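Local coordinates for protein prolyl-tRNA synthetase (Naegleria fowleri, PDB 6UYH) that probably attaches proline to tRNA(Pro) in an ATP-dependent reaction, and is held here with the inhibitor halofuginone and the ATP analogue AMPPNP in its active site, at residues L142-V148 / E164-G170; Y191-Y195 / S268-S272. All coordinates share one frame; numbering follows the deposited sequence.

Interaction 1 of 2, residues L142-V148 / E164-G170; sequences LNQWTNV and EFYWQEG. With ANP (phosphoaminophosphonic acid-adenylate ester), chain C; HFG (7-bromo-6-chloro-3-{3-[(2R,3S)-3-hydroxypiperidin-2-yl]-2-oxopropyl}quinazolin-4(3H)-one), chain D.
Q168 CB sits over the six-membered ring of W145, 3.5 Å from its centroid. The glutamine chain then bends at chi2 (77°), and NE2 gives N143 OD1 a 2.8 Å hydrogen bond, while OE1 is bonded to Y191. Further along, N147 ND2 donates a hydrogen bond to E164 OE2 at 2.9 Å, on the anti side, and N147 OD1 is held by R117.

On the other face Q144 and E169 run side by side; Q144 NE2 reaches E169 OE1 (3.1 Å) from above the carboxylate plane. S120 also bonds this oxygen, and Q144 OE1 takes the backbone N of F76. V148 CB stands over the F165 ring, 3.8 Å from the centroid. The opposite face of F165 carries the adenine of the ATP analogue, with CD2 3.4 Å from ANP C6, so valine and base sandwich the phenyl ring. The indole of W167 meets ANP O5' at its edge, and its CH2 comes within 3.5 Å of C5' in the piperidine of halofuginone.

These antiparallel strands belong to the class II synthetase core. Strand 72-73 flanks 140-149, strand 261-272 flanks 164-174, helix 49-67 covers the face of W145 and Q168, and L78 of the second subunit binds E164.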
loop_
_atom_site.group_PDB
_atom_site.type_symbol
_atom_site.label_atom_id
_atom_site.label_comp_id
_atom_site.label_asym_id
_atom_site.label_seq_id
_atom_site.Cartn_x
_atom_site.Cartn_y
_atom_site.Cartn_z
ATOM N N LEU A 142 16.073 -3.265 -0.978
ATOM C CA LEU A 142 14.679 -3.239 -1.401
ATOM C C LEU A 142 13.765 -3.287 -0.185
ATOM O O LEU A 142 14.121 -3.829 0.862
ATOM C CB LEU A 142 14.374 -4.412 -2.328
ATOM C CG LEU A 142 15.267 -4.529 -3.574
ATOM C CD1 LEU A 142 14.886 -5.759 -4.401
ATOM C CD2 LEU A 142 15.222 -3.255 -4.439
ATOM N N ASN A 143 12.570 -2.726 -0.342
ATOM C CA ASN A 143 11.587 -2.652 0.726
ATOM C C ASN A 143 10.214 -2.913 0.126
ATOM O O ASN A 143 9.973 -2.593 -1.040
ATOM C CB ASN A 143 11.628 -1.270 1.409
ATOM C CG ASN A 143 10.530 -1.086 2.419
ATOM O OD1 ASN A 143 10.582 -1.660 3.509
ATOM N ND2 ASN A 143 9.519 -0.280 2.071
ATOM N N GLN A 144 9.318 -3.509 0.907
ATOM C CA GLN A 144 7.935 -3.573 0.443
ATOM C C GLN A 144 6.970 -3.410 1.609
ATOM O O GLN A 144 7.231 -3.875 2.720
ATOM C CB GLN A 144 7.639 -4.872 -0.333
ATOM C CG GLN A 144 8.038 -6.160 0.359
ATOM C CD GLN A 144 7.690 -7.383 -0.479
ATOM O OE1 GLN A 144 7.613 -7.300 -1.703
ATOM N NE2 GLN A 144 7.483 -8.526 0.179
ATOM N N TRP A 145 5.862 -2.711 1.335
ATOM C CA TRP A 145 4.745 -2.535 2.258
ATOM C C TRP A 145 3.677 -3.555 1.876
ATOM O O TRP A 145 3.082 -3.449 0.796
ATOM C CB TRP A 145 4.191 -1.109 2.164
ATOM C CG TRP A 145 5.183 -0.064 2.533
ATOM C CD1 TRP A 145 6.031 0.606 1.694
ATOM C CD2 TRP A 145 5.421 0.450 3.842
ATOM N NE1 TRP A 145 6.792 1.500 2.409
ATOM C CE2 TRP A 145 6.448 1.412 3.734
ATOM C CE3 TRP A 145 4.886 0.168 5.104
ATOM C CZ2 TRP A 145 6.940 2.108 4.836
ATOM C CZ3 TRP A 145 5.363 0.856 6.191
ATOM C CH2 TRP A 145 6.389 1.815 6.056
ATOM N N THR A 146 3.447 -4.551 2.737
ATOM C CA THR A 146 2.641 -5.707 2.362
ATOM C C THR A 146 1.809 -6.185 3.541
ATOM O O THR A 146 2.053 -5.827 4.703
ATOM C CB THR A 146 3.495 -6.905 1.890
ATOM O OG1 THR A 146 4.197 -7.453 3.014
ATOM C CG2 THR A 146 4.513 -6.515 0.863
ATOM N N ASN A 147 0.846 -7.058 3.234
ATOM C CA ASN A 147 0.185 -7.848 4.267
ATOM C C ASN A 147 0.918 -9.169 4.493
ATOM O O ASN A 147 1.599 -9.687 3.615
ATOM C CB ASN A 147 -1.297 -8.088 3.931
ATOM C CG ASN A 147 -1.516 -8.743 2.587
ATOM O OD1 ASN A 147 -0.654 -8.739 1.718
ATOM N ND2 ASN A 147 -2.708 -9.294 2.405
ATOM N N VAL A 148 0.774 -9.698 5.704
ATOM C CA VAL A 148 1.470 -10.893 6.162
ATOM C C VAL A 148 0.448 -11.778 6.854
ATOM O O VAL A 148 -0.457 -11.271 7.525
ATOM C CB VAL A 148 2.612 -10.535 7.142
ATOM C CG1 VAL A 148 3.545 -11.708 7.315
ATOM C CG2 VAL A 148 3.366 -9.295 6.664
ATOM N N GLU A 164 -3.699 -11.764 10.192
ATOM C CA GLU A 164 -3.227 -10.931 9.094
ATOM C C GLU A 164 -2.758 -9.621 9.701
ATOM O O GLU A 164 -3.465 -9.039 10.530
ATOM C CB GLU A 164 -4.320 -10.656 8.049
ATOM C CG GLU A 164 -3.782 -9.818 6.881
ATOM C CD GLU A 164 -4.837 -9.460 5.833
ATOM O OE1 GLU A 164 -6.043 -9.620 6.093
ATOM O OE2 GLU A 164 -4.439 -9.027 4.735
ATOM N N PHE A 165 -1.555 -9.185 9.332
ATOM C CA PHE A 165 -1.081 -7.871 9.746
ATOM C C PHE A 165 -0.387 -7.209 8.571
ATOM O O PHE A 165 -0.182 -7.816 7.521
ATOM C CB PHE A 165 -0.179 -7.949 11.008
ATOM C CG PHE A 165 1.070 -8.789 10.865
ATOM C CD1 PHE A 165 2.289 -8.189 10.564
ATOM C CD2 PHE A 165 1.044 -10.156 11.111
ATOM C CE1 PHE A 165 3.455 -8.934 10.482
ATOM C CE2 PHE A 165 2.217 -10.920 11.031
ATOM C CZ PHE A 165 3.418 -10.300 10.710
ATOM N N TYR A 166 -0.061 -5.935 8.742
ATOM C CA TYR A 166 0.561 -5.135 7.691
ATOM C C TYR A 166 1.915 -4.666 8.194
ATOM O O TYR A 166 2.064 -4.346 9.377
ATOM C CB TYR A 166 -0.344 -3.947 7.307
ATOM C CG TYR A 166 -1.734 -4.451 7.019
ATOM C CD1 TYR A 166 -2.041 -4.989 5.786
ATOM C CD2 TYR A 166 -2.721 -4.466 8.008
ATOM C CE1 TYR A 166 -3.308 -5.504 5.513
ATOM C CE2 TYR A 166 -4.002 -4.982 7.744
ATOM C CZ TYR A 166 -4.276 -5.509 6.500
ATOM O OH TYR A 166 -5.531 -6.017 6.216
ATOM N N TRP A 167 2.909 -4.653 7.311
ATOM C CA TRP A 167 4.241 -4.230 7.730
ATOM C C TRP A 167 4.971 -3.637 6.536
ATOM O O TRP A 167 4.447 -3.591 5.420
ATOM C CB TRP A 167 5.026 -5.385 8.367
ATOM C CG TRP A 167 5.591 -6.476 7.454
ATOM C CD1 TRP A 167 5.488 -6.586 6.085
ATOM C CD2 TRP A 167 6.332 -7.620 7.889
ATOM N NE1 TRP A 167 6.141 -7.729 5.656
ATOM C CE2 TRP A 167 6.666 -8.374 6.744
ATOM C CE3 TRP A 167 6.759 -8.073 9.146
ATOM C CZ2 TRP A 167 7.395 -9.562 6.820
ATOM C CZ3 TRP A 167 7.481 -9.250 9.221
ATOM C CH2 TRP A 167 7.788 -9.982 8.064
ATOM N N GLN A 168 6.182 -3.153 6.786
ATOM C CA GLN A 168 7.197 -3.081 5.748
ATOM C C GLN A 168 8.258 -4.099 6.117
ATOM O O GLN A 168 8.526 -4.315 7.305
ATOM C CB GLN A 168 7.840 -1.693 5.607
ATOM C CG GLN A 168 8.481 -1.112 6.899
ATOM C CD GLN A 168 9.860 -1.696 7.282
ATOM O OE1 GLN A 168 10.203 -1.746 8.470
ATOM N NE2 GLN A 168 10.660 -2.101 6.283
ATOM N N GLU A 169 8.827 -4.751 5.106
ATOM C CA GLU A 169 10.019 -5.569 5.294
ATOM C C GLU A 169 11.086 -5.092 4.319
ATOM O O GLU A 169 10.837 -4.972 3.109
ATOM C CB GLU A 169 9.723 -7.079 5.125
ATOM C CG GLU A 169 9.070 -7.441 3.787
ATOM C CD GLU A 169 8.752 -8.921 3.676
ATOM O OE1 GLU A 169 7.645 -9.248 3.192
ATOM O OE2 GLU A 169 9.607 -9.747 4.063
ATOM N N GLY A 170 12.267 -4.803 4.851
ATOM C CA GLY A 170 13.410 -4.390 4.055
ATOM C C GLY A 170 14.419 -5.525 4.025
ATOM O O GLY A 170 14.599 -6.220 5.019
HETATM P PG ANP C . 6.674 -12.095 18.159
HETATM O O1G ANP C . 7.221 -12.689 19.371
HETATM O O2G ANP C . 5.747 -13.172 17.453
HETATM O O3G ANP C . 5.864 -10.819 18.614
HETATM P PB ANP C . 8.376 -12.262 15.698
HETATM O O1B ANP C . 9.718 -12.814 15.801
HETATM O O2B ANP C . 7.392 -13.375 15.224
HETATM N N3B ANP C . 7.844 -11.611 17.113
HETATM P PA ANP C . 9.084 -10.791 13.310
HETATM O O1A ANP C . 10.532 -10.567 13.507
HETATM O O2A ANP C . 8.846 -11.941 12.388
HETATM O O3A ANP C . 8.328 -11.099 14.673
HETATM O "O5'" ANP C . 8.253 -9.531 12.748
HETATM C "C5'" ANP C . 8.702 -8.162 12.618
HETATM C "C4'" ANP C . 7.857 -7.326 13.543
HETATM O "O4'" ANP C . 6.460 -7.495 13.216
HETATM C "C3'" ANP C . 7.966 -7.750 14.999
HETATM O "O3'" ANP C . 9.086 -7.130 15.619
HETATM C "C2'" ANP C . 6.639 -7.269 15.590
HETATM O "O2'" ANP C . 6.764 -5.935 16.065
HETATM C "C1'" ANP C . 5.674 -7.381 14.392
HETATM N N9 ANP C . 4.783 -8.532 14.462
HETATM C C8 ANP C . 5.139 -9.851 14.571
HETATM N N7 ANP C . 4.125 -10.681 14.607
HETATM C C5 ANP C . 3.018 -9.847 14.512
HETATM C C6 ANP C . 1.636 -10.107 14.496
HETATM N N6 ANP C . 1.105 -11.332 14.519
HETATM N N1 ANP C . 0.802 -9.045 14.426
HETATM C C2 ANP C . 1.326 -7.818 14.350
HETATM N N3 ANP C . 2.609 -7.453 14.338
HETATM C C4 ANP C . 3.410 -8.521 14.427
HETATM O "O4'" HFG D . 10.052 -12.872 9.682
HETATM C C21 HFG D . 11.037 -13.127 10.343
HETATM C "C3'" HFG D . 12.364 -12.448 10.095
HETATM C "C2'" HFG D . 12.291 -11.055 9.455
HETATM N "N1'" HFG D . 11.786 -11.094 8.076
HETATM C "C6'" HFG D . 11.864 -9.780 7.426
HETATM C "C5'" HFG D . 11.075 -8.735 8.169
HETATM C "C4'" HFG D . 11.504 -8.684 9.638
HETATM C C39 HFG D . 11.456 -10.064 10.267
HETATM O "O7'" HFG D . 11.943 -9.998 11.611
HETATM C "C1'" HFG D . 10.995 -14.178 11.462
HETATM N N3 HFG D . 9.896 -15.124 11.282
HETATM C C4 HFG D . 9.980 -16.019 10.224
HETATM O O11 HFG D . 10.958 -16.048 9.498
HETATM C C10 HFG D . 8.785 -16.858 10.061
HETATM C C5 HFG D . 8.732 -17.814 9.049
HETATM C C2 HFG D . 8.793 -15.060 12.090
HETATM N N1 HFG D . 7.723 -15.762 11.971
HETATM C C9 HFG D . 7.698 -16.680 10.920
HETATM C C8 HFG D . 6.534 -17.422 10.724
HETATM C C7 HFG D . 6.488 -18.348 9.695
HETATM BR BR1 HFG D . 4.858 -19.261 9.393
HETATM C C6 HFG D . 7.584 -18.565 8.887
HETATM CL CL1 HFG D . 7.576 -19.817 7.681
#

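Interaction 2 of 2, residues Y191-Y195 / S268-S272. With HFG (7-bromo-6-chloro-3-{3-[(2R,3S)-3-hydroxypiperidin-2-yl]-2-oxopropyl}quinazolin-4(3H)-one), chain D; ANP (phosphoaminophosphonic acid-adenylate ester), chain C.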
loop_
_atom_site.group_PDB
_atom_site.type_symbol
_atom_site.label_atom_id
_atom_site.label_comp_id
_atom_site.label_asym_id
_atom_site.label_seq_id
_atom_site.Cartn_x
_atom_site.Cartn_y
_atom_site.Cartn_z
ATOM N N TYR A 191 13.549 3.137 13.388
ATOM C CA TYR A 191 12.435 2.605 14.164
ATOM C C TYR A 191 12.264 3.377 15.469
ATOM O O TYR A 191 11.134 3.655 15.889
ATOM C CB TYR A 191 12.644 1.116 14.450
ATOM C CG TYR A 191 12.538 0.225 13.242
ATOM C CD1 TYR A 191 11.907 0.656 12.072
ATOM C CD2 TYR A 191 13.059 -1.069 13.274
ATOM C CE1 TYR A 191 11.812 -0.171 10.974
ATOM C CE2 TYR A 191 12.963 -1.900 12.190
ATOM C CZ TYR A 191 12.341 -1.458 11.042
ATOM O OH TYR A 191 12.253 -2.315 9.965
ATOM N N LYS A 192 13.371 3.724 16.130
ATOM C CA LYS A 192 13.268 4.582 17.306
ATOM C C LYS A 192 12.594 5.909 16.951
ATOM O O LYS A 192 11.744 6.403 17.697
ATOM C CB LYS A 192 14.658 4.813 17.907
ATOM C CG LYS A 192 14.734 5.851 19.032
ATOM C CD LYS A 192 15.114 7.210 18.476
ATOM C CE LYS A 192 15.761 8.105 19.515
ATOM N NZ LYS A 192 16.274 9.323 18.826
ATOM N N ARG A 193 12.949 6.493 15.800
ATOM C CA ARG A 193 12.344 7.768 15.418
ATOM C C ARG A 193 10.857 7.625 15.105
ATOM O O ARG A 193 10.073 8.532 15.406
ATOM C CB ARG A 193 13.090 8.370 14.231
ATOM C CG ARG A 193 14.538 8.718 14.566
ATOM C CD ARG A 193 15.214 9.388 13.383
ATOM N NE ARG A 193 14.533 10.628 13.034
ATOM C CZ ARG A 193 14.585 11.199 11.836
ATOM N NH1 ARG A 193 15.300 10.646 10.862
ATOM N NH2 ARG A 193 13.918 12.319 11.614
ATOM N N VAL A 194 10.442 6.516 14.483
ATOM C CA VAL A 194 9.009 6.304 14.264
ATOM C C VAL A 194 8.271 6.324 15.596
ATOM O O VAL A 194 7.297 7.060 15.778
ATOM C CB VAL A 194 8.744 4.984 13.515
ATOM C CG1 VAL A 194 7.221 4.663 13.531
ATOM C CG2 VAL A 194 9.259 5.053 12.066
ATOM N N TYR A 195 8.727 5.514 16.550
ATOM C CA TYR A 195 8.030 5.457 17.827
ATOM C C TYR A 195 8.073 6.804 18.543
ATOM O O TYR A 195 7.039 7.310 18.992
ATOM C CB TYR A 195 8.623 4.357 18.695
ATOM C CG TYR A 195 8.026 3.011 18.402
ATOM C CD1 TYR A 195 8.726 2.049 17.673
ATOM C CD2 TYR A 195 6.731 2.708 18.825
ATOM C CE1 TYR A 195 8.160 0.804 17.409
ATOM C CE2 TYR A 195 6.159 1.480 18.560
ATOM C CZ TYR A 195 6.876 0.530 17.857
ATOM O OH TYR A 195 6.286 -0.690 17.603
ATOM N N SER A 268 17.872 -8.013 7.134
ATOM C CA SER A 268 16.448 -7.763 6.914
ATOM C C SER A 268 15.873 -7.103 8.158
ATOM O O SER A 268 16.433 -7.200 9.250
ATOM C CB SER A 268 15.673 -9.046 6.544
ATOM O OG SER A 268 15.619 -9.953 7.629
ATOM N N TRP A 269 14.756 -6.394 7.985
ATOM C CA TRP A 269 14.228 -5.571 9.063
ATOM C C TRP A 269 12.750 -5.323 8.795
ATOM O O TRP A 269 12.348 -5.178 7.640
ATOM C CB TRP A 269 14.994 -4.237 9.194
ATOM C CG TRP A 269 15.745 -3.769 7.930
ATOM C CD1 TRP A 269 17.012 -4.128 7.539
ATOM C CD2 TRP A 269 15.271 -2.837 6.931
ATOM N NE1 TRP A 269 17.350 -3.490 6.359
ATOM C CE2 TRP A 269 16.301 -2.693 5.966
ATOM C CE3 TRP A 269 14.085 -2.108 6.770
ATOM C CZ2 TRP A 269 16.178 -1.856 4.851
ATOM C CZ3 TRP A 269 13.959 -1.269 5.642
ATOM C CH2 TRP A 269 15.001 -1.159 4.702
ATOM N N GLY A 270 11.946 -5.309 9.853
ATOM C CA GLY A 270 10.513 -5.117 9.681
ATOM C C GLY A 270 9.884 -4.360 10.829
ATOM O O GLY A 270 10.327 -4.446 11.978
ATOM N N LEU A 271 8.797 -3.656 10.511
ATOM C CA LEU A 271 8.009 -2.851 11.439
ATOM C C LEU A 271 6.556 -3.001 11.004
ATOM O O LEU A 271 6.282 -2.898 9.807
ATOM C CB LEU A 271 8.438 -1.375 11.366
ATOM C CG LEU A 271 7.724 -0.357 12.256
ATOM C CD1 LEU A 271 8.326 -0.387 13.647
ATOM C CD2 LEU A 271 7.812 1.041 11.649
ATOM N N SER A 272 5.632 -3.243 11.948
ATOM C CA SER A 272 4.249 -3.607 11.594
ATOM C C SER A 272 3.222 -2.671 12.229
ATOM O O SER A 272 3.550 -1.774 13.015
ATOM C CB SER A 272 3.934 -5.034 12.043
ATOM O OG SER A 272 3.642 -5.045 13.433
HETATM O "O4'" HFG D . 10.052 -12.872 9.682
HETATM C C21 HFG D . 11.037 -13.127 10.343
HETATM C "C3'" HFG D . 12.364 -12.448 10.095
HETATM C "C2'" HFG D . 12.291 -11.055 9.455
HETATM N "N1'" HFG D . 11.786 -11.094 8.076
HETATM C "C6'" HFG D . 11.864 -9.780 7.426
HETATM C "C5'" HFG D . 11.075 -8.735 8.169
HETATM C "C4'" HFG D . 11.504 -8.684 9.638
HETATM C C39 HFG D . 11.456 -10.064 10.267
HETATM O "O7'" HFG D . 11.943 -9.998 11.611
HETATM C "C1'" HFG D . 10.995 -14.178 11.462
HETATM N N3 HFG D . 9.896 -15.124 11.282
HETATM C C4 HFG D . 9.980 -16.019 10.224
HETATM O O11 HFG D . 10.958 -16.048 9.498
HETATM C C10 HFG D . 8.785 -16.858 10.061
HETATM C C5 HFG D . 8.732 -17.814 9.049
HETATM C C2 HFG D . 8.793 -15.060 12.090
HETATM N N1 HFG D . 7.723 -15.762 11.971
HETATM C C9 HFG D . 7.698 -16.680 10.920
HETATM C C8 HFG D . 6.534 -17.422 10.724
HETATM C C7 HFG D . 6.488 -18.348 9.695
HETATM BR BR1 HFG D . 4.858 -19.261 9.393
HETATM C C6 HFG D . 7.584 -18.565 8.887
HETATM CL CL1 HFG D . 7.576 -19.817 7.681
HETATM P PG ANP C . 6.674 -12.095 18.159
HETATM O O1G ANP C . 7.221 -12.689 19.371
HETATM O O2G ANP C . 5.747 -13.172 17.453
HETATM O O3G ANP C . 5.864 -10.819 18.614
HETATM P PB ANP C . 8.376 -12.262 15.698
HETATM O O1B ANP C . 9.718 -12.814 15.801
HETATM O O2B ANP C . 7.392 -13.375 15.224
HETATM N N3B ANP C . 7.844 -11.611 17.113
HETATM P PA ANP C . 9.084 -10.791 13.310
HETATM O O1A ANP C . 10.532 -10.567 13.507
HETATM O O2A ANP C . 8.846 -11.941 12.388
HETATM O O3A ANP C . 8.328 -11.099 14.673
HETATM O "O5'" ANP C . 8.253 -9.531 12.748
HETATM C "C5'" ANP C . 8.702 -8.162 12.618
HETATM C "C4'" ANP C . 7.857 -7.326 13.543
HETATM O "O4'" ANP C . 6.460 -7.495 13.216
HETATM C "C3'" ANP C . 7.966 -7.750 14.999
HETATM O "O3'" ANP C . 9.086 -7.130 15.619
HETATM C "C2'" ANP C . 6.639 -7.269 15.590
HETATM O "O2'" ANP C . 6.764 -5.935 16.065
HETATM C "C1'" ANP C . 5.674 -7.381 14.392
HETATM N N9 ANP C . 4.783 -8.532 14.462
HETATM C C8 ANP C . 5.139 -9.851 14.571
HETATM N N7 ANP C . 4.125 -10.681 14.607
HETATM C C5 ANP C . 3.018 -9.847 14.512
HETATM C C6 ANP C . 1.636 -10.107 14.496
HETATM N N6 ANP C . 1.105 -11.332 14.519
HETATM N N1 ANP C . 0.802 -9.045 14.426
HETATM C C2 ANP C . 1.326 -7.818 14.350
HETATM N N3 ANP C . 2.609 -7.453 14.338
HETATM C C4 ANP C . 3.410 -8.521 14.427
#
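The Y191 ring has L271 CD1 over one face, 4.0 Å above the plane and displaced toward the rim, while the phenol oxygen lies at the edge of the W269 indole, near its plane. L271 CB approaches the same tyrosine ring, 3.6 Å from Y191 CE1. A second tyrosine, Y195, brings CE1 to 3.9 Å from L271 CD1, and the leucine slides past both tyrosines in the opposite direction. The L271 side chain leaves the strand toward the helix; with CG anti to the backbone N (chi1 179°) and chi2 at 82°, CD1 lies against the tyrosines and CD2 meets V194 CG1 tip to tip at 4.1 Å.

The hydroxyl of Y191 ends against the strand backbone, 3.0 Å from G270 N, but the angle is too poor for a hydrogen bond; its polar partner is Q168 OE1. Y195 OH likewise bonds outside the contact, to the carbonyl of G236, and W269 NE1 bonds E183.

Helix 177-198 thus packs on one side of the antiparallel sheet of the class II aminoacyl-tRNA synthetase core, its short segment running 10° from the strand direction. The ligands occupy the other side. G270, lacking a side chain, lets the piperidine ring of halofuginone lie against the strand, with G270 N 3.4 Å from HFG C4'. At the strand's end S272 OG donates a 2.8 Å hydrogen bond to N3 of the adenine in ANP. The same hydroxyl caps the backbone N of R274, joining nucleotide recognition to the start of helix 274-283.

How the interactions relate
Interaction 1 closes before interaction 2 opens along the chain, and their centres lie 11 Å apart within the class II core. Strand 164-174 of the first leads into helix 177-198 of the second, and pairs antiparallel with strand 261-272, so the two contacts share the sheet through these neighbouring strands. A probable backbone hydrogen bond joins them there, G170 N with W269 O at 2.8 Å, and W167 CB packs on L271 O. Both contacts touch the ATP analogue and halofuginone. The neighbouring strands therefore form a shared floor for the two ligands, built from parts of the chain that lie far apart in sequence.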